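PDB 2P67: LAO/AO transport system kinase from Escherichia coli, which belongs to the MeaB family of GTPases, a branch of the P-loop NTPase superfamily. Local coordinates for residues V200-D205 with C240-K245; L85-I90 with V151-T156. All blocks are in the same frame, centred on the assembly; numbering follows the deposited sequence.

Contact 1: residues V200-D205 with C240-K245; sequences VINKDD and CSALEK
N202 carries its CG anti to the backbone N (chi1 -162°), which takes OD1 across to the backbone N of A242. There OD1 accepts a hydrogen bond from A242 N at 3.1 Å. A242 N lies in the plane of the carboxamide and the bond is fairly straight, 160° at the hydrogen. The same oxygen takes a weak bond from K203 N. C240 SG lies alongside it, 3.4 Å from N202 OD1, and meets V200 CG1 on the apolar side at 3.6 Å.

D205 places its CG between the backbone N and the carbonyl carbon (chi1 58°), turning the carboxylate to S241. S241 OG donates to D205 OD2 at 2.9 Å, on the anti lone pair. A water also donates to D205 OD2. E244 OE2 packs against the methylene of D205, 3.5 Å from D205 CB, but the charged oxygens of the two side chains do not touch.

Backbone hydrogen bonds also join the segments. C240 N donates to I201 O at 3.1 Å, and D204 N donates to C240 O at 3.0 Å. D204 is the centre of an inverse gamma turn. A little further on, A242 O is gripped from opposite faces of its plane by K245 N and K245 NZ.

Outside the segments, K203 NZ bonds to G66 O and D204 OD2 to T239 OG1. The side chain of N202 also reaches helix 69-82, with a weak bond from ND2 to T71.

The sequence N-K-D-D beside C-S-A is consistent with the paired NKxD and SA motif loops of P-loop GTPases.

Contact 2: residues L85-I90 with V151-T156; sequences LKVAVI and VVIVET
A88 and I90 bond to the backbones of V151, I153 and E155 in a parallel pairing. A88 N donates to V151 O at 3.0 Å, and I153 N returns a bond to A88 O at 2.8 Å. I90 N then donates to I153 O at 2.7 Å, and E155 N to I90 O at 2.8 Å. V89 CA adds a C-H...O contact to I153 O at 3.3 Å.

Some side chains meet diagonally, between residues that are not paired. In one of its two deposited conformers, V87 puts CG2 3.8 Å from I153 CD1. V89 CG1 touches the methylene CG of E155 at 3.9 Å. L85 CD1 meets V151 CG2 more loosely, at 4.4 Å. In E155, chi1 62° puts CG against V89 CG1. The bend at chi2 turns the carboxylate away, and OE2 makes a salt bridge to K69 NZ, in what is probably the P-loop.

Further out, helix 69-82 covers the face with V87 and I153, through L80 and F76. Helix 133-146 covers the A88, I90 and V152 face, mainly through C144.

Short, nearly straight amide bonds satisfy the facing N-H and C=O groups. V87, V89 and V152 bond to neighbouring strands instead. Aliphatic groups fill both faces.

In the fold
Both contacts are buried and belong to the same parallel sheet, with centres 20 Å apart and nearest atoms about 12 Å apart. Contact 2 lies nearer the middle of the chain and joins neighbouring strands 87-92 and 151-157. Contact 1 lies further out, where strands 198-201 and 236-239 give way to loops, and it includes the exposed E244. Its chemistry is accordingly more mixed, with side-chain oxygens, a hydroxyl and a water. Contact 2 is held by repeated backbone bonds and aliphatic packing. Helix 69-82 touches both: N202 and A242 in contact 1, I153 and E155 in contact 2. Each contact also reaches the probable P-loop, contact 1 through K203 on G66 and contact 2 through E155 on K69.

Contact 1: residues V200-D205 with C240-K245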
ATOM      1  N   VAL A 200       2.023  11.431  19.237  1.00 19.89           N
ATOM      2  CA  VAL A 200       1.919  12.017  20.570  1.00 20.22           C
ATOM      3  C   VAL A 200       1.756  10.891  21.601  1.00 21.93           C
ATOM      4  O   VAL A 200       0.925  10.001  21.426  1.00 20.89           O
ATOM      5  CB  VAL A 200       0.738  13.016  20.681  1.00 20.61           C
ATOM      6  CG1 VAL A 200       0.544  13.432  22.148  1.00 20.63           C
ATOM      7  CG2 VAL A 200       0.955  14.275  19.781  1.00 18.69           C
ATOM      8  N   ILE A 201       2.563  10.927  22.664  1.00 23.48           N
ATOM      9  CA  ILE A 201       2.439   9.953  23.746  1.00 25.98           C
ATOM     10  C   ILE A 201       1.773  10.689  24.902  1.00 27.23           C
ATOM     11  O   ILE A 201       2.375  11.582  25.506  1.00 25.39           O
ATOM     12  CB  ILE A 201       3.821   9.362  24.200  1.00 26.20           C
ATOM     13  CG1 ILE A 201       4.731   8.985  23.001  1.00 27.95           C
ATOM     14  CG2 ILE A 201       3.623   8.193  25.193  1.00 28.07           C
ATOM     15  CD1 ILE A 201       4.257   7.786  22.121  1.00 26.36           C
ATOM     16  N   ASN A 202       0.512  10.360  25.172  1.00 29.81           N
ATOM     17  CA  ASN A 202      -0.246  11.046  26.237  1.00 33.28           C
ATOM     18  C   ASN A 202       0.044  10.368  27.587  1.00 34.95           C
ATOM     19  O   ASN A 202       0.638   9.287  27.631  1.00 35.87           O
ATOM     20  CB  ASN A 202      -1.753  11.042  25.902  1.00 33.61           C
ATOM     21  CG  ASN A 202      -2.579  12.084  26.692  1.00 34.30           C
ATOM     22  OD1 ASN A 202      -2.055  13.017  27.333  1.00 32.08           O
ATOM     23  ND2 ASN A 202      -3.908  11.922  26.625  1.00 36.93           N
ATOM     24  N   LYS A 203      -0.338  11.031  28.673  1.00 37.32           N
ATOM     25  CA  LYS A 203      -0.221  10.497  30.049  1.00 39.34           C
ATOM     26  C   LYS A 203       1.223  10.483  30.520  1.00 40.21           C
ATOM     27  O   LYS A 203       1.642   9.588  31.272  1.00 40.91           O
ATOM     28  CB  LYS A 203      -0.883   9.120  30.201  1.00 39.49           C
ATOM     29  CG  LYS A 203      -2.365   9.109  29.816  1.00 41.81           C
ATOM     30  CD  LYS A 203      -2.999   7.735  29.954  1.00 43.31           C
ATOM     31  CE  LYS A 203      -4.459   7.797  29.513  1.00 44.59           C
ATOM     32  NZ  LYS A 203      -5.056   6.441  29.351  1.00 45.26           N
ATOM     33  N   ASP A 204       1.972  11.489  30.080  1.00 41.26           N
ATOM     34  CA  ASP A 204       3.287  11.791  30.631  1.00 43.00           C
ATOM     35  C   ASP A 204       3.077  12.512  31.959  1.00 44.10           C
ATOM     36  O   ASP A 204       3.287  13.724  32.072  1.00 44.81           O
ATOM     37  CB  ASP A 204       4.127  12.657  29.673  1.00 42.76           C
ATOM     38  CG  ASP A 204       5.608  12.693  30.067  1.00 43.31           C
ATOM     39  OD1 ASP A 204       5.971  11.979  31.024  1.00 43.07           O
ATOM     40  OD2 ASP A 204       6.401  13.428  29.429  1.00 41.92           O
ATOM     41  N   ASP A 205       2.641  11.750  32.957  1.00 45.55           N
ATOM     42  CA  ASP A 205       2.284  12.293  34.266  1.00 46.56           C
ATOM     43  C   ASP A 205       2.479  11.226  35.338  1.00 46.77           C
ATOM     44  O   ASP A 205       2.620  10.034  35.021  1.00 46.64           O
ATOM     45  CB  ASP A 205       0.830  12.818  34.265  1.00 47.03           C
ATOM     46  CG  ASP A 205      -0.199  11.745  33.897  1.00 48.10           C
ATOM     47  OD1 ASP A 205      -0.110  10.612  34.420  1.00 50.41           O
ATOM     48  OD2 ASP A 205      -1.114  12.038  33.088  1.00 49.71           O
ATOM     49  N   CYS A 240       2.822  14.568  26.162  1.00 25.20           N
ATOM     50  CA  CYS A 240       1.975  15.532  26.865  1.00 26.41           C
ATOM     51  C   CYS A 240       1.289  14.883  28.048  1.00 27.54           C
ATOM     52  O   CYS A 240       1.301  13.667  28.193  1.00 27.35           O
ATOM     53  CB  CYS A 240       0.940  16.168  25.922  1.00 26.63           C
ATOM     54  SG  CYS A 240      -0.281  15.040  25.209  1.00 27.20           S
ATOM     55  N   SER A 241       0.725  15.711  28.925  1.00 29.23           N
ATOM     56  CA  SER A 241      -0.256  15.236  29.891  1.00 31.29           C
ATOM     57  C   SER A 241      -1.501  16.075  29.698  1.00 32.22           C
ATOM     58  O   SER A 241      -1.531  17.225  30.131  1.00 31.97           O
ATOM     59  CB  SER A 241       0.238  15.393  31.334  1.00 31.71           C
ATOM     60  OG  SER A 241      -0.707  14.815  32.229  1.00 33.69           O
ATOM     61  N   ALA A 242      -2.509  15.518  29.031  1.00 34.01           N
ATOM     62  CA  ALA A 242      -3.760  16.250  28.814  1.00 36.57           C
ATOM     63  C   ALA A 242      -4.344  16.687  30.161  1.00 38.01           C
ATOM     64  O   ALA A 242      -4.667  17.852  30.348  1.00 38.79           O
ATOM     65  CB  ALA A 242      -4.764  15.401  28.055  1.00 36.06           C
ATOM     66  N   LEU A 243      -4.430  15.752  31.101  1.00 39.83           N
ATOM     67  CA  LEU A 243      -5.081  16.022  32.392  1.00 41.67           C
ATOM     68  C   LEU A 243      -4.337  16.993  33.315  1.00 42.11           C
ATOM     69  O   LEU A 243      -4.943  17.540  34.241  1.00 42.91           O
ATOM     70  CB  LEU A 243      -5.479  14.720  33.107  1.00 41.92           C
ATOM     71  CG  LEU A 243      -6.732  13.996  32.562  1.00 43.57           C
ATOM     72  CD1 LEU A 243      -7.199  12.922  33.531  1.00 44.48           C
ATOM     73  CD2 LEU A 243      -7.901  14.960  32.235  1.00 44.04           C
ATOM     74  N   GLU A 244      -3.049  17.231  33.044  1.00 42.21           N
ATOM     75  CA  GLU A 244      -2.272  18.250  33.758  1.00 42.19           C
ATOM     76  C   GLU A 244      -2.071  19.524  32.943  1.00 41.66           C
ATOM     77  O   GLU A 244      -1.455  20.478  33.419  1.00 42.17           O
ATOM     78  CB  GLU A 244      -0.907  17.707  34.187  1.00 42.77           C
ATOM     79  CG  GLU A 244      -0.978  16.497  35.093  1.00 44.81           C
ATOM     80  CD  GLU A 244       0.273  16.329  35.949  1.00 49.23           C
ATOM     81  OE1 GLU A 244       1.181  17.192  35.875  1.00 50.70           O
ATOM     82  OE2 GLU A 244       0.342  15.331  36.704  1.00 50.91           O
ATOM     83  N   LYS A 245      -2.587  19.532  31.717  1.00 40.72           N
ATOM     84  CA  LYS A 245      -2.415  20.658  30.798  1.00 39.85           C
ATOM     85  C   LYS A 245      -0.945  21.038  30.578  1.00 38.50           C
ATOM     86  O   LYS A 245      -0.551  22.203  30.714  1.00 38.71           O
ATOM     87  CB  LYS A 245      -3.270  21.867  31.230  1.00 40.54           C
ATOM     88  CG  LYS A 245      -4.706  21.831  30.706  1.00 42.24           C
ATOM     89  CD  LYS A 245      -5.543  20.743  31.357  1.00 44.13           C
ATOM     90  CE  LYS A 245      -6.663  20.295  30.425  1.00 44.19           C
ATOM     91  NZ  LYS A 245      -7.232  18.983  30.831  1.00 45.39           N
TER
HETATM   92  O   HOH W   1      -3.011  12.785  30.681  1.00 44.07           O

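Contact 2: residues L85-I90 with V151-T156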
ATOM      1  N   LEU A  85     -10.096  30.607  18.077  1.00 29.83           N
ATOM      2  CA  LEU A  85     -10.488  29.855  16.877  1.00 28.60           C
ATOM      3  C   LEU A  85     -11.803  29.089  17.087  1.00 27.54           C
ATOM      4  O   LEU A  85     -12.179  28.774  18.217  1.00 27.16           O
ATOM      5  CB  LEU A  85      -9.370  28.883  16.438  1.00 28.47           C
ATOM      6  CG  LEU A  85      -7.998  29.487  16.080  1.00 29.28           C
ATOM      7  CD1 LEU A  85      -6.915  28.404  16.031  1.00 30.79           C
ATOM      8  CD2 LEU A  85      -8.061  30.268  14.774  1.00 31.00           C
ATOM      9  N   LYS A  86     -12.481  28.799  15.982  1.00 26.55           N
ATOM     10  CA  LYS A  86     -13.686  27.986  15.968  1.00 25.37           C
ATOM     11  C   LYS A  86     -13.261  26.588  15.513  1.00 24.24           C
ATOM     12  O   LYS A  86     -12.646  26.441  14.438  1.00 24.00           O
ATOM     13  CB  LYS A  86     -14.721  28.581  14.998  1.00 25.95           C
ATOM     14  CG  LYS A  86     -15.247  29.973  15.437  1.00 27.88           C
ATOM     15  CD  LYS A  86     -16.060  30.657  14.323  1.00 34.37           C
ATOM     16  CE  LYS A  86     -15.154  31.230  13.217  1.00 36.71           C
ATOM     17  NZ  LYS A  86     -15.924  31.886  12.104  1.00 40.76           N
ATOM     18  N   VAL A  87     -13.561  25.577  16.331  0.50 23.50           N
ATOM     19  CA  VAL A  87     -13.156  24.197  16.036  0.50 22.72           C
ATOM     20  C   VAL A  87     -14.338  23.222  16.022  0.50 22.12           C
ATOM     21  O   VAL A  87     -15.175  23.220  16.936  0.50 21.87           O
ATOM     22  CB  VAL A  87     -12.005  23.693  16.984  0.50 22.60           C
ATOM     23  CG1 VAL A  87     -12.453  23.658  18.433  0.50 22.86           C
ATOM     24  CG2 VAL A  87     -11.469  22.327  16.549  0.50 22.13           C
ATOM     25  N   ALA A  88     -14.391  22.406  14.972  1.00 21.29           N
ATOM     26  CA  ALA A  88     -15.415  21.375  14.804  1.00 20.85           C
ATOM     27  C   ALA A  88     -14.721  20.027  14.953  1.00 21.81           C
ATOM     28  O   ALA A  88     -13.560  19.869  14.521  1.00 21.20           O
ATOM     29  CB  ALA A  88     -16.063  21.472  13.421  1.00 20.98           C
ATOM     30  N   VAL A  89     -15.424  19.080  15.571  1.00 20.42           N
ATOM     31  CA  VAL A  89     -14.914  17.713  15.756  1.00 21.42           C
ATOM     32  C   VAL A  89     -15.895  16.717  15.117  1.00 21.67           C
ATOM     33  O   VAL A  89     -17.089  16.697  15.466  1.00 21.96           O
ATOM     34  CB  VAL A  89     -14.692  17.392  17.247  1.00 20.82           C
ATOM     35  CG1 VAL A  89     -14.181  15.950  17.423  1.00 23.84           C
ATOM     36  CG2 VAL A  89     -13.665  18.342  17.834  1.00 21.57           C
ATOM     37  N   ILE A  90     -15.389  15.935  14.166  1.00 21.43           N
ATOM     38  CA  ILE A  90     -16.158  14.884  13.516  1.00 21.32           C
ATOM     39  C   ILE A  90     -15.649  13.563  14.097  1.00 22.21           C
ATOM     40  O   ILE A  90     -14.522  13.152  13.827  1.00 21.54           O
ATOM     41  CB  ILE A  90     -15.994  14.928  11.989  1.00 20.70           C
ATOM     42  CG1 ILE A  90     -16.325  16.340  11.448  1.00 22.36           C
ATOM     43  CG2 ILE A  90     -16.768  13.798  11.322  1.00 21.73           C
ATOM     44  CD1 ILE A  90     -17.732  16.835  11.790  1.00 21.59           C
ATOM     45  N   VAL A 151     -10.677  25.268  12.249  1.00 20.71           N
ATOM     46  CA  VAL A 151     -10.039  23.955  12.341  1.00 20.85           C
ATOM     47  C   VAL A 151     -11.154  22.920  12.401  1.00 20.23           C
ATOM     48  O   VAL A 151     -12.103  23.077  13.182  1.00 21.16           O
ATOM     49  CB  VAL A 151      -9.209  23.825  13.639  1.00 20.71           C
ATOM     50  CG1 VAL A 151      -8.568  22.413  13.754  1.00 20.57           C
ATOM     51  CG2 VAL A 151      -8.123  24.911  13.699  1.00 20.74           C
ATOM     52  N   VAL A 152     -11.059  21.904  11.555  1.00 19.92           N
ATOM     53  CA  VAL A 152     -11.932  20.730  11.644  0.50 19.70           C
ATOM     54  C   VAL A 152     -11.081  19.515  11.964  1.00 19.55           C
ATOM     55  O   VAL A 152     -10.100  19.244  11.258  1.00 20.19           O
ATOM     56  CB  VAL A 152     -12.683  20.423  10.322  0.50 19.63           C
ATOM     57  CG1 VAL A 152     -13.738  19.329  10.557  0.50 18.20           C
ATOM     58  CG2 VAL A 152     -13.328  21.676   9.766  0.50 21.47           C
ATOM     59  N   ILE A 153     -11.472  18.788  13.008  1.00 19.62           N
ATOM     60  CA  ILE A 153     -10.753  17.597  13.459  1.00 19.51           C
ATOM     61  C   ILE A 153     -11.605  16.374  13.210  1.00 19.78           C
ATOM     62  O   ILE A 153     -12.736  16.291  13.715  1.00 20.25           O
ATOM     63  CB  ILE A 153     -10.439  17.675  14.965  1.00 19.93           C
ATOM     64  CG1 ILE A 153      -9.613  18.933  15.277  1.00 20.73           C
ATOM     65  CG2 ILE A 153      -9.681  16.412  15.432  1.00 20.08           C
ATOM     66  CD1 ILE A 153      -9.350  19.137  16.760  1.00 20.49           C
ATOM     67  N   VAL A 154     -11.084  15.436  12.423  1.00 19.25           N
ATOM     68  CA  VAL A 154     -11.753  14.162  12.267  0.50 19.45           C
ATOM     69  C   VAL A 154     -11.019  13.159  13.157  1.00 20.07           C
ATOM     70  O   VAL A 154      -9.782  13.048  13.119  1.00 19.27           O
ATOM     71  CB  VAL A 154     -11.887  13.729  10.769  0.50 19.45           C
ATOM     72  CG1 VAL A 154     -10.517  13.493  10.095  0.50 18.16           C
ATOM     73  CG2 VAL A 154     -12.801  12.505  10.632  0.50 19.09           C
ATOM     74  N   GLU A 155     -11.765  12.458  13.995  1.00 20.67           N
ATOM     75  CA  GLU A 155     -11.085  11.579  14.937  1.00 22.37           C
ATOM     76  C   GLU A 155     -11.703  10.194  15.002  1.00 23.29           C
ATOM     77  O   GLU A 155     -12.900  10.039  14.833  1.00 22.12           O
ATOM     78  CB  GLU A 155     -10.982  12.231  16.320  1.00 23.44           C
ATOM     79  CG  GLU A 155     -12.316  12.529  16.974  1.00 24.62           C
ATOM     80  CD  GLU A 155     -12.751  11.430  17.910  1.00 29.67           C
ATOM     81  OE1 GLU A 155     -13.733  11.647  18.641  1.00 33.68           O
ATOM     82  OE2 GLU A 155     -12.113  10.359  17.941  1.00 29.46           O
ATOM     83  N   THR A 156     -10.865   9.183  15.210  1.00 24.27           N
ATOM     84  CA  THR A 156     -11.370   7.835  15.389  1.00 25.95           C
ATOM     85  C   THR A 156     -10.313   7.002  16.107  1.00 26.86           C
ATOM     86  O   THR A 156      -9.199   7.461  16.330  1.00 24.42           O
ATOM     87  CB  THR A 156     -11.830   7.186  14.047  1.00 26.24           C
ATOM     88  OG1 THR A 156     -12.661   6.033  14.301  1.00 28.38           O
ATOM     89  CG2 THR A 156     -10.635   6.804  13.156  1.00 27.61           C
TER